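Local coordinates for gram-negative insecticidal protein (Chromobacterium piscinae, PDB 6FBM), which kills insect pests as a bacterial toxin, and probably forms membrane pores through its MACPF domain, with a beta-tripod domain likely involved in receptor binding, at residues K313-D321 with S511-M522. Residues are numbered along the deposited sequence; the frame is centred on the assembly and turned at random.
Sequences KVDKVLLMD and SAIASMQEMKSM
Leu319 and Met519 meet because both side chains leave the backbone with CG anti to N (chi1 -174° and -166°): the leucine CD1 branch reaches from strand 318-321 to the start of helix 516-522, lying 3.8 Å from Met519 CB. Two further bends, at chi2 and chi3, bring the methionine's methyl up to two carbonyl oxygens, Lys316 O and Leu318 O, with CE ending 3.3 Å from Lys316 O. One turn further along the helix, Met522 meets Val314, whose CG1 is set across the end of the methionine at about a right angle, 3.8 Å from CE. On the other sheet face Met320, extended until its last torsion turns CE inward, crosses Ile513 with CE 3.8 Å from CG2.

The backbone illustrates how a short parallel strand pair fixes such packing. Ala512 O takes the N-H of Leu318 almost head-on (C=O...N 172°) and a weaker, bent bond from Val317, so one carbonyl grips two successive amides. Leu318 O receives Ala514 N, and Ala514 O a nearly straight bond from Met320 N at 2.7 Å. Ser515 takes the N-cap position just before the helix: its backbone N binds Glu518 OE1 from above the carboxylate plane, while its OG weakly accepts Glu518 N, a capping box. The Lys316 chain, bent at chi2, runs over the backbone of 511-513, with CD near Ile513 O and CE near Ser511 O.

Strand 513-515 forms one border, within this chain, of a four-stranded mixed sheet, joining 318-321 to a segment about 190 residues later in the chain. Strand 373-376 pairs with the other edge of 318-321, Phe374 touching both Met320 and Ile513, and strand 352-354 lies beyond it; Val508 of strand 506-508 packs against Leu318 and Ile513.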
ATOM      1  N   LYS A 313     -31.600 -39.456 -17.545  1.00 32.81           N
ATOM      2  CA  LYS A 313     -31.831 -39.995 -16.210  1.00 33.26           C
ATOM      3  C   LYS A 313     -31.522 -41.484 -16.132  1.00 32.78           C
ATOM      4  O   LYS A 313     -31.751 -42.224 -17.085  1.00 33.04           O
ATOM      5  CB  LYS A 313     -33.288 -39.766 -15.797  1.00 33.78           C
ATOM      6  CG  LYS A 313     -33.758 -38.324 -15.817  1.00 34.54           C
ATOM      7  CD  LYS A 313     -32.908 -37.419 -14.934  1.00 35.75           C
ATOM      8  CE  LYS A 313     -32.858 -37.861 -13.465  1.00 34.21           C
ATOM      9  NZ  LYS A 313     -32.481 -36.766 -12.547  1.00 35.34           N
ATOM     10  N   VAL A 314     -30.991 -41.901 -14.982  1.00 30.51           N
ATOM     11  CA  VAL A 314     -30.810 -43.298 -14.626  1.00 30.46           C
ATOM     12  C   VAL A 314     -32.029 -43.640 -13.781  1.00 31.89           C
ATOM     13  O   VAL A 314     -32.057 -43.390 -12.589  1.00 31.70           O
ATOM     14  CB  VAL A 314     -29.510 -43.496 -13.813  1.00 30.34           C
ATOM     15  CG1 VAL A 314     -29.425 -44.901 -13.242  1.00 30.25           C
ATOM     16  CG2 VAL A 314     -28.315 -43.210 -14.700  1.00 30.95           C
ATOM     17  N   ASP A 315     -33.052 -44.191 -14.429  1.00 32.06           N
ATOM     18  CA  ASP A 315     -34.246 -44.709 -13.755  1.00 30.32           C
ATOM     19  C   ASP A 315     -34.033 -46.115 -13.170  1.00 28.58           C
ATOM     20  O   ASP A 315     -34.682 -46.475 -12.177  1.00 33.44           O
ATOM     21  CB  ASP A 315     -35.422 -44.718 -14.736  1.00 30.83           C
ATOM     22  CG  ASP A 315     -35.828 -43.333 -15.176  1.00 29.63           C
ATOM     23  OD1 ASP A 315     -36.133 -42.493 -14.317  1.00 28.28           O
ATOM     24  OD2 ASP A 315     -35.872 -43.107 -16.390  1.00 31.41           O
ATOM     25  N   LYS A 316     -33.131 -46.887 -13.773  1.00 24.27           N
ATOM     26  CA  LYS A 316     -32.876 -48.246 -13.370  1.00 23.74           C
ATOM     27  C   LYS A 316     -31.899 -48.213 -12.198  1.00 21.78           C
ATOM     28  O   LYS A 316     -30.678 -48.213 -12.391  1.00 19.79           O
ATOM     29  CB  LYS A 316     -32.298 -49.058 -14.541  1.00 25.22           C
ATOM     30  CG  LYS A 316     -33.111 -49.055 -15.841  1.00 25.65           C
ATOM     31  CD  LYS A 316     -34.092 -50.187 -15.874  1.00 26.84           C
ATOM     32  CE  LYS A 316     -35.163 -50.064 -16.959  1.00 28.66           C
ATOM     33  NZ  LYS A 316     -34.743 -50.722 -18.232  1.00 28.47           N
ATOM     34  N   VAL A 317     -32.437 -48.188 -10.978  1.00 19.67           N
ATOM     35  CA  VAL A 317     -31.601 -47.998  -9.775  1.00 18.93           C
ATOM     36  C   VAL A 317     -31.458 -49.189  -8.871  1.00 18.36           C
ATOM     37  O   VAL A 317     -30.689 -49.141  -7.902  1.00 20.16           O
ATOM     38  CB  VAL A 317     -32.094 -46.805  -8.939  1.00 18.42           C
ATOM     39  CG1 VAL A 317     -31.898 -45.524  -9.724  1.00 17.27           C
ATOM     40  CG2 VAL A 317     -33.566 -46.974  -8.493  1.00 19.58           C
ATOM     41  N   LEU A 318     -32.171 -50.271  -9.184  1.00 18.16           N
ATOM     42  CA  LEU A 318     -32.021 -51.522  -8.469  1.00 16.29           C
ATOM     43  C   LEU A 318     -31.334 -52.502  -9.376  1.00 16.20           C
ATOM     44  O   LEU A 318     -31.801 -52.794 -10.463  1.00 16.92           O
ATOM     45  CB  LEU A 318     -33.376 -52.037  -8.017  1.00 15.62           C
ATOM     46  CG  LEU A 318     -34.070 -51.217  -6.933  1.00 15.70           C
ATOM     47  CD1 LEU A 318     -35.470 -51.753  -6.632  1.00 14.95           C
ATOM     48  CD2 LEU A 318     -33.244 -51.182  -5.653  1.00 15.87           C
ATOM     49  N   LEU A 319     -30.216 -53.012  -8.895  1.00 16.86           N
ATOM     50  CA  LEU A 319     -29.474 -54.043  -9.571  1.00 17.80           C
ATOM     51  C   LEU A 319     -30.040 -55.365  -9.097  1.00 19.25           C
ATOM     52  O   LEU A 319     -29.933 -55.705  -7.918  1.00 18.95           O
ATOM     53  CB  LEU A 319     -28.009 -53.898  -9.192  1.00 17.83           C
ATOM     54  CG  LEU A 319     -26.948 -54.771  -9.848  1.00 17.63           C
ATOM     55  CD1 LEU A 319     -26.952 -54.650 -11.354  1.00 17.73           C
ATOM     56  CD2 LEU A 319     -25.598 -54.409  -9.256  1.00 17.36           C
ATOM     57  N   MET A 320     -30.638 -56.109 -10.028  1.00 20.79           N
ATOM     58  CA  MET A 320     -31.248 -57.412  -9.735  1.00 20.94           C
ATOM     59  C   MET A 320     -30.326 -58.598 -10.062  1.00 22.08           C
ATOM     60  O   MET A 320     -29.622 -58.635 -11.080  1.00 23.81           O
ATOM     61  CB  MET A 320     -32.530 -57.572 -10.533  1.00 20.72           C
ATOM     62  CG  MET A 320     -33.374 -58.736 -10.103  1.00 21.56           C
ATOM     63  SD  MET A 320     -35.005 -58.706 -10.878  1.00 21.29           S
ATOM     64  CE  MET A 320     -34.591 -58.949 -12.614  1.00 21.84           C
ATOM     65  N   ASP A 321     -30.369 -59.583  -9.182  1.00 20.64           N
ATOM     66  CA  ASP A 321     -29.879 -60.915  -9.455  1.00 21.10           C
ATOM     67  C   ASP A 321     -31.110 -61.825  -9.339  1.00 21.54           C
ATOM     68  O   ASP A 321     -31.610 -62.051  -8.238  1.00 19.95           O
ATOM     69  CB  ASP A 321     -28.780 -61.263  -8.453  1.00 21.31           C
ATOM     70  CG  ASP A 321     -28.294 -62.688  -8.587  1.00 20.73           C
ATOM     71  OD1 ASP A 321     -28.872 -63.438  -9.395  1.00 20.93           O
ATOM     72  OD2 ASP A 321     -27.381 -63.070  -7.849  1.00 21.92           O
ATOM     73  N   SER A 511     -39.424 -50.780 -14.737  1.00 23.30           N
ATOM     74  CA  SER A 511     -38.635 -49.585 -15.043  1.00 24.50           C
ATOM     75  C   SER A 511     -37.543 -49.251 -14.019  1.00 23.68           C
ATOM     76  O   SER A 511     -36.601 -48.544 -14.362  1.00 24.08           O
ATOM     77  CB  SER A 511     -39.539 -48.363 -15.286  1.00 24.89           C
ATOM     78  OG  SER A 511     -40.427 -48.141 -14.215  1.00 28.02           O
ATOM     79  N   ALA A 512     -37.656 -49.773 -12.789  1.00 24.11           N
ATOM     80  CA  ALA A 512     -36.691 -49.500 -11.701  1.00 22.86           C
ATOM     81  C   ALA A 512     -35.586 -50.540 -11.595  1.00 22.26           C
ATOM     82  O   ALA A 512     -34.639 -50.386 -10.799  1.00 23.15           O
ATOM     83  CB  ALA A 512     -37.427 -49.379 -10.373  1.00 21.74           C
ATOM     84  N   ILE A 513     -35.679 -51.577 -12.429  1.00 21.96           N
ATOM     85  CA  ILE A 513     -34.914 -52.802 -12.245  1.00 22.94           C
ATOM     86  C   ILE A 513     -34.050 -53.140 -13.456  1.00 23.19           C
ATOM     87  O   ILE A 513     -34.454 -52.932 -14.605  1.00 20.64           O
ATOM     88  CB  ILE A 513     -35.926 -53.918 -11.937  1.00 24.77           C
ATOM     89  CG1 ILE A 513     -36.007 -54.078 -10.436  1.00 26.00           C
ATOM     90  CG2 ILE A 513     -35.608 -55.261 -12.617  1.00 24.77           C
ATOM     91  CD1 ILE A 513     -37.275 -54.794 -10.018  1.00 27.81           C
ATOM     92  N   ALA A 514     -32.873 -53.689 -13.191  1.00 24.40           N
ATOM     93  CA  ALA A 514     -32.040 -54.188 -14.272  1.00 27.16           C
ATOM     94  C   ALA A 514     -31.103 -55.246 -13.762  1.00 28.06           C
ATOM     95  O   ALA A 514     -30.654 -55.169 -12.610  1.00 28.12           O
ATOM     96  CB  ALA A 514     -31.250 -53.071 -14.925  1.00 27.71           C
ATOM     97  N   SER A 515     -30.823 -56.223 -14.629  1.00 29.76           N
ATOM     98  CA  SER A 515     -29.825 -57.249 -14.352  1.00 32.46           C
ATOM     99  C   SER A 515     -28.426 -56.664 -14.491  1.00 32.01           C
ATOM    100  O   SER A 515     -28.279 -55.574 -15.033  1.00 31.53           O
ATOM    101  CB  SER A 515     -29.976 -58.428 -15.307  1.00 33.15           C
ATOM    102  OG  SER A 515     -29.762 -58.004 -16.648  1.00 36.55           O
ATOM    103  N   MET A 516     -27.419 -57.403 -14.036  1.00 36.29           N
ATOM    104  CA  MET A 516     -26.025 -57.006 -14.180  1.00 40.14           C
ATOM    105  C   MET A 516     -25.722 -56.490 -15.580  1.00 41.87           C
ATOM    106  O   MET A 516     -25.227 -55.384 -15.740  1.00 43.59           O
ATOM    107  CB  MET A 516     -25.072 -58.146 -13.823  1.00 44.09           C
ATOM    108  CG  MET A 516     -23.607 -57.705 -13.688  1.00 47.16           C
ATOM    109  SD  MET A 516     -23.251 -56.450 -12.381  1.00 52.58           S
ATOM    110  CE  MET A 516     -21.704 -55.678 -12.913  1.00 54.42           C
ATOM    111  N   GLN A 517     -26.078 -57.272 -16.588  1.00 43.12           N
ATOM    112  CA  GLN A 517     -25.826 -56.903 -17.985  1.00 44.78           C
ATOM    113  C   GLN A 517     -26.632 -55.673 -18.467  1.00 40.81           C
ATOM    114  O   GLN A 517     -26.044 -54.758 -19.065  1.00 42.14           O
ATOM    115  CB  GLN A 517     -26.017 -58.107 -18.942  1.00 48.10           C
ATOM    116  CG  GLN A 517     -25.571 -57.880 -20.399  1.00 51.13           C
ATOM    117  CD  GLN A 517     -24.158 -57.286 -20.539  1.00 52.88           C
ATOM    118  OE1 GLN A 517     -23.186 -57.821 -19.963  1.00 52.24           O
ATOM    119  NE2 GLN A 517     -24.029 -56.199 -21.330  1.00 46.05           N
ATOM    120  N   GLU A 518     -27.941 -55.637 -18.207  1.00 37.88           N
ATOM    121  CA  GLU A 518     -28.778 -54.467 -18.570  1.00 37.62           C
ATOM    122  C   GLU A 518     -28.261 -53.158 -17.913  1.00 34.49           C
ATOM    123  O   GLU A 518     -28.357 -52.085 -18.514  1.00 29.67           O
ATOM    124  CB  GLU A 518     -30.260 -54.682 -18.191  1.00 39.96           C
ATOM    125  CG  GLU A 518     -31.043 -55.620 -19.114  1.00 43.83           C
ATOM    126  CD  GLU A 518     -32.312 -56.231 -18.468  1.00 47.43           C
ATOM    127  OE1 GLU A 518     -32.685 -55.901 -17.310  1.00 46.91           O
ATOM    128  OE2 GLU A 518     -32.989 -57.037 -19.152  1.00 45.04           O
ATOM    129  N   MET A 519     -27.719 -53.270 -16.694  1.00 31.30           N
ATOM    130  CA  MET A 519     -27.169 -52.134 -15.956  1.00 30.80           C
ATOM    131  C   MET A 519     -25.889 -51.630 -16.608  1.00 32.30           C
ATOM    132  O   MET A 519     -25.768 -50.426 -16.824  1.00 29.23           O
ATOM    133  CB  MET A 519     -26.913 -52.468 -14.463  1.00 26.89           C
ATOM    134  CG  MET A 519     -26.645 -51.271 -13.535  1.00 24.46           C
ATOM    135  SD  MET A 519     -28.088 -50.176 -13.302  1.00 23.13           S
ATOM    136  CE  MET A 519     -29.034 -51.018 -12.052  1.00 24.07           C
ATOM    137  N   LYS A 520     -24.942 -52.537 -16.899  1.00 35.73           N
ATOM    138  CA  LYS A 520     -23.732 -52.193 -17.676  1.00 37.84           C
ATOM    139  C   LYS A 520     -24.076 -51.424 -18.954  1.00 36.80           C
ATOM    140  O   LYS A 520     -23.508 -50.356 -19.225  1.00 31.16           O
ATOM    141  CB  LYS A 520     -22.924 -53.443 -18.078  1.00 42.69           C
ATOM    142  CG  LYS A 520     -21.797 -53.869 -17.146  1.00 50.03           C
ATOM    143  CD  LYS A 520     -20.551 -54.388 -17.922  1.00 56.93           C
ATOM    144  CE  LYS A 520     -19.394 -54.738 -17.004  1.00 60.02           C
ATOM    145  NZ  LYS A 520     -19.655 -55.930 -16.130  1.00 57.66           N
ATOM    146  N   SER A 521     -25.023 -51.972 -19.712  1.00 36.47           N
ATOM    147  CA  SER A 521     -25.430 -51.404 -20.995  1.00 36.03           C
ATOM    148  C   SER A 521     -26.099 -50.025 -20.834  1.00 36.35           C
ATOM    149  O   SER A 521     -25.741 -49.067 -21.536  1.00 39.47           O
ATOM    150  CB  SER A 521     -26.347 -52.391 -21.738  1.00 36.66           C
ATOM    151  OG  SER A 521     -26.880 -51.817 -22.919  1.00 37.15           O
ATOM    152  N   MET A 522     -27.059 -49.936 -19.914  1.00 35.49           N
ATOM    153  CA  MET A 522     -27.740 -48.671 -19.573  1.00 32.60           C
ATOM    154  C   MET A 522     -26.750 -47.603 -19.107  1.00 33.05           C
ATOM    155  O   MET A 522     -26.801 -46.484 -19.582  1.00 34.34           O
ATOM    156  CB  MET A 522     -28.813 -48.931 -18.500  1.00 30.87           C
ATOM    157  CG  MET A 522     -29.696 -47.751 -18.110  1.00 29.83           C
ATOM    158  SD  MET A 522     -28.947 -46.541 -17.003  1.00 27.75           S
ATOM    159  CE  MET A 522     -28.310 -47.543 -15.667  1.00 28.57           C
TER